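Local coordinates for amino Transferase (Eubacterium rectale, PDB 3ELE), which probably transfers amino groups between amino acids and 2-oxo acids, using pyridoxal-5'-phosphate as cofactor, as a class I and II aminotransferase, at the interface of chains A and B. Residues are numbered along the deposited sequence; one frame, centred on the assembly and turned at random. Chains: chain A/B, Amino Transferase.

The interface of chains A and B. Residues chain A 106, 113, 283-285; chain B 106, 110, 113, 283-285.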
HETATM    1  N   MSE A 106       4.295   3.578  -1.936  1.00 36.02           N
HETATM    2  CA  MSE A 106       2.977   4.148  -2.116  1.00 38.56           C
HETATM    3  C   MSE A 106       2.732   5.266  -1.109  1.00 37.78           C
HETATM    4  O   MSE A 106       1.784   5.213  -0.317  1.00 39.82           O
HETATM    5  CB  MSE A 106       1.947   3.022  -2.028  1.00 39.07           C
HETATM    6  CG  MSE A 106       2.216   1.975  -3.149  1.00 39.62           C
HETATM    7 SE   MSE A 106       0.839   0.705  -3.328  0.75 45.49          SE
HETATM    8  CE  MSE A 106       1.167  -0.173  -1.729  1.00 40.74           C
ATOM      9  N   SER A 113       6.163   3.046   7.412  1.00 34.12           N
ATOM     10  CA  SER A 113       5.735   1.699   7.827  1.00 33.81           C
ATOM     11  C   SER A 113       6.824   0.663   7.527  1.00 33.48           C
ATOM     12  O   SER A 113       7.209  -0.111   8.426  1.00 33.58           O
ATOM     13  CB  SER A 113       4.404   1.314   7.165  1.00 33.75           C
ATOM     14  OG  SER A 113       3.354   2.172   7.597  1.00 33.72           O
ATOM     15  N   LEU A 283       3.836  -6.109   4.217  1.00 31.48           N
ATOM     16  CA  LEU A 283       2.759  -5.113   4.358  1.00 32.79           C
ATOM     17  C   LEU A 283       1.741  -5.173   3.230  1.00 32.44           C
ATOM     18  O   LEU A 283       0.821  -4.371   3.215  1.00 34.68           O
ATOM     19  CB  LEU A 283       3.365  -3.703   4.466  1.00 31.91           C
ATOM     20  CG  LEU A 283       4.132  -3.419   5.772  1.00 34.85           C
ATOM     21  CD1 LEU A 283       5.093  -2.255   5.592  1.00 34.87           C
ATOM     22  CD2 LEU A 283       3.169  -3.128   6.913  1.00 29.15           C
ATOM     23  N   GLY A 284       1.904  -6.110   2.297  1.00 32.30           N
ATOM     24  CA  GLY A 284       1.004  -6.301   1.172  1.00 33.40           C
ATOM     25  C   GLY A 284       1.294  -5.429  -0.033  1.00 33.85           C
ATOM     26  O   GLY A 284       0.421  -5.295  -0.881  1.00 33.34           O
ATOM     27  N   TYR A 285       2.497  -4.848  -0.115  1.00 34.56           N
ATOM     28  CA  TYR A 285       2.860  -3.961  -1.229  1.00 36.14           C
ATOM     29  C   TYR A 285       3.472  -4.813  -2.324  1.00 34.94           C
ATOM     30  O   TYR A 285       4.283  -5.685  -2.027  1.00 33.25           O
ATOM     31  CB  TYR A 285       3.865  -2.864  -0.830  1.00 38.34           C
ATOM     32  CG  TYR A 285       3.564  -2.047   0.405  1.00 40.62           C
ATOM     33  CD1 TYR A 285       2.262  -1.730   0.779  1.00 46.47           C
ATOM     34  CD2 TYR A 285       4.602  -1.494   1.164  1.00 43.60           C
ATOM     35  CE1 TYR A 285       2.004  -0.922   1.917  1.00 43.52           C
ATOM     36  CE2 TYR A 285       4.332  -0.685   2.299  1.00 47.42           C
ATOM     37  CZ  TYR A 285       3.011  -0.417   2.654  1.00 44.07           C
ATOM     38  OH  TYR A 285       2.645   0.362   3.728  1.00 47.43           O
TER
HETATM   39  N   MSE B 106      -5.347  -1.120  -2.460  1.00 36.27           N
HETATM   40  CA  MSE B 106      -4.287  -1.055  -3.451  1.00 39.94           C
HETATM   41  C   MSE B 106      -3.913  -2.450  -3.955  1.00 39.08           C
HETATM   42  O   MSE B 106      -2.811  -2.946  -3.739  1.00 41.61           O
HETATM   43  CB  MSE B 106      -3.110  -0.292  -2.888  1.00 39.69           C
HETATM   44  CG  MSE B 106      -3.538   1.114  -2.490  1.00 44.07           C
HETATM   45 SE   MSE B 106      -2.092   2.235  -2.088  0.75 49.61          SE
HETATM   46  CE  MSE B 106      -1.517   1.385  -0.776  1.00 39.73           C
ATOM     47  N   ALA B 110      -3.167  -6.224  -1.047  1.00 34.24           N
ATOM     48  CA  ALA B 110      -3.612  -5.348   0.062  1.00 33.82           C
ATOM     49  C   ALA B 110      -4.916  -5.851   0.671  1.00 33.12           C
ATOM     50  O   ALA B 110      -5.011  -5.928   1.893  1.00 34.39           O
ATOM     51  CB  ALA B 110      -3.794  -3.914  -0.393  1.00 32.26           C
ATOM     52  N   SER B 113      -4.214  -8.938   2.645  1.00 34.31           N
ATOM     53  CA  SER B 113      -3.438  -8.527   3.836  1.00 34.61           C
ATOM     54  C   SER B 113      -4.301  -7.942   4.951  1.00 33.05           C
ATOM     55  O   SER B 113      -4.141  -8.291   6.138  1.00 30.67           O
ATOM     56  CB  SER B 113      -2.344  -7.520   3.460  1.00 34.85           C
ATOM     57  OG  SER B 113      -1.420  -8.124   2.574  1.00 35.19           O
ATOM     58  N   LEU B 283      -1.420  -1.209   8.228  1.00 35.46           N
ATOM     59  CA  LEU B 283      -0.556  -1.617   7.102  1.00 35.20           C
ATOM     60  C   LEU B 283       0.071  -0.419   6.317  1.00 35.19           C
ATOM     61  O   LEU B 283       0.842  -0.636   5.379  1.00 34.23           O
ATOM     62  CB  LEU B 283      -1.299  -2.575   6.153  1.00 33.95           C
ATOM     63  CG  LEU B 283      -1.588  -3.978   6.694  1.00 34.41           C
ATOM     64  CD1 LEU B 283      -2.597  -4.707   5.828  1.00 31.62           C
ATOM     65  CD2 LEU B 283      -0.287  -4.843   6.873  1.00 32.27           C
ATOM     66  N   GLY B 284      -0.216   0.819   6.730  1.00 35.23           N
ATOM     67  CA  GLY B 284       0.357   2.015   6.129  1.00 35.15           C
ATOM     68  C   GLY B 284      -0.388   2.517   4.918  1.00 34.59           C
ATOM     69  O   GLY B 284       0.180   3.294   4.139  1.00 33.41           O
ATOM     70  N   TYR B 285      -1.637   2.080   4.743  1.00 35.78           N
ATOM     71  CA  TYR B 285      -2.484   2.547   3.637  1.00 37.27           C
ATOM     72  C   TYR B 285      -3.223   3.804   4.100  1.00 37.66           C
ATOM     73  O   TYR B 285      -3.559   3.938   5.288  1.00 36.58           O
ATOM     74  CB  TYR B 285      -3.483   1.484   3.179  1.00 39.64           C
ATOM     75  CG  TYR B 285      -2.871   0.113   2.882  1.00 44.24           C
ATOM     76  CD1 TYR B 285      -1.834  -0.031   1.981  1.00 48.60           C
ATOM     77  CD2 TYR B 285      -3.375  -1.035   3.450  1.00 45.57           C
ATOM     78  CE1 TYR B 285      -1.297  -1.308   1.671  1.00 50.81           C
ATOM     79  CE2 TYR B 285      -2.847  -2.307   3.164  1.00 46.97           C
ATOM     80  CZ  TYR B 285      -1.798  -2.434   2.298  1.00 48.58           C
ATOM     81  OH  TYR B 285      -1.280  -3.687   2.022  1.00 51.00           O
TER
HETATM   82  O   HOH W   1       0.238   4.188   1.621  1.00 29.77           O
HETATM   83  O   HOH W   2      -0.473  -3.782  -2.806  1.00 34.81           O
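A:Tyr285 and B:Tyr285 lie alongside each other at the two-fold axis, pointing opposite ways, and their CE1 ring carbons meet at 3.3 Å. The rings are not stacked but steeply inclined, about 70° apart, with CD1 of B:Tyr285 at the edge of the A:Tyr285 ring, in its plane. With CG anti to the carbonyl carbon (chi1 -50° in A:Tyr285), each side chain delivers its phenol hydroxyl to the partner's backbone. B:Tyr285 OH donates to A:Leu283 O at 2.5 Å, on a lone pair in the carbonyl plane; A:Tyr285 OH returns the bond to B:Leu283 O at 2.6 Å. Tyrosine suits this place because its flat apolar ring packs at the axis while its tip satisfies a carbonyl of the other chain.

The leucine side chains likewise pass each other pointing opposite ways, their branched apolar tips packing across the axis with A:Leu283 CD2 3.9 Å from B:Leu283 CD2. A:Leu283 CB covers the rim of one face of its own chain's tyrosine ring. On the opposite side of the tyrosines, A:Met106 and B:Met106 meet tip to tip, bent at the last torsion; selenium replaces the sulphur of methionine, whose unbranched, flexible chain suits this meeting. Water 2 bridges A:Gly284 O to B:Met106 O, and water 1 makes the twin link. A:Ser113 OG lies 3.3 Å from B:Gly284 CA, where glycine offers no obstructing side chain and tolerates its positive phi.

Residues 283-285 follow helix 269-282, while A:Met106 and B:Met106 lie between strand 102-105 and helix 108-119, consistent with the dimers common among these aminotransferases.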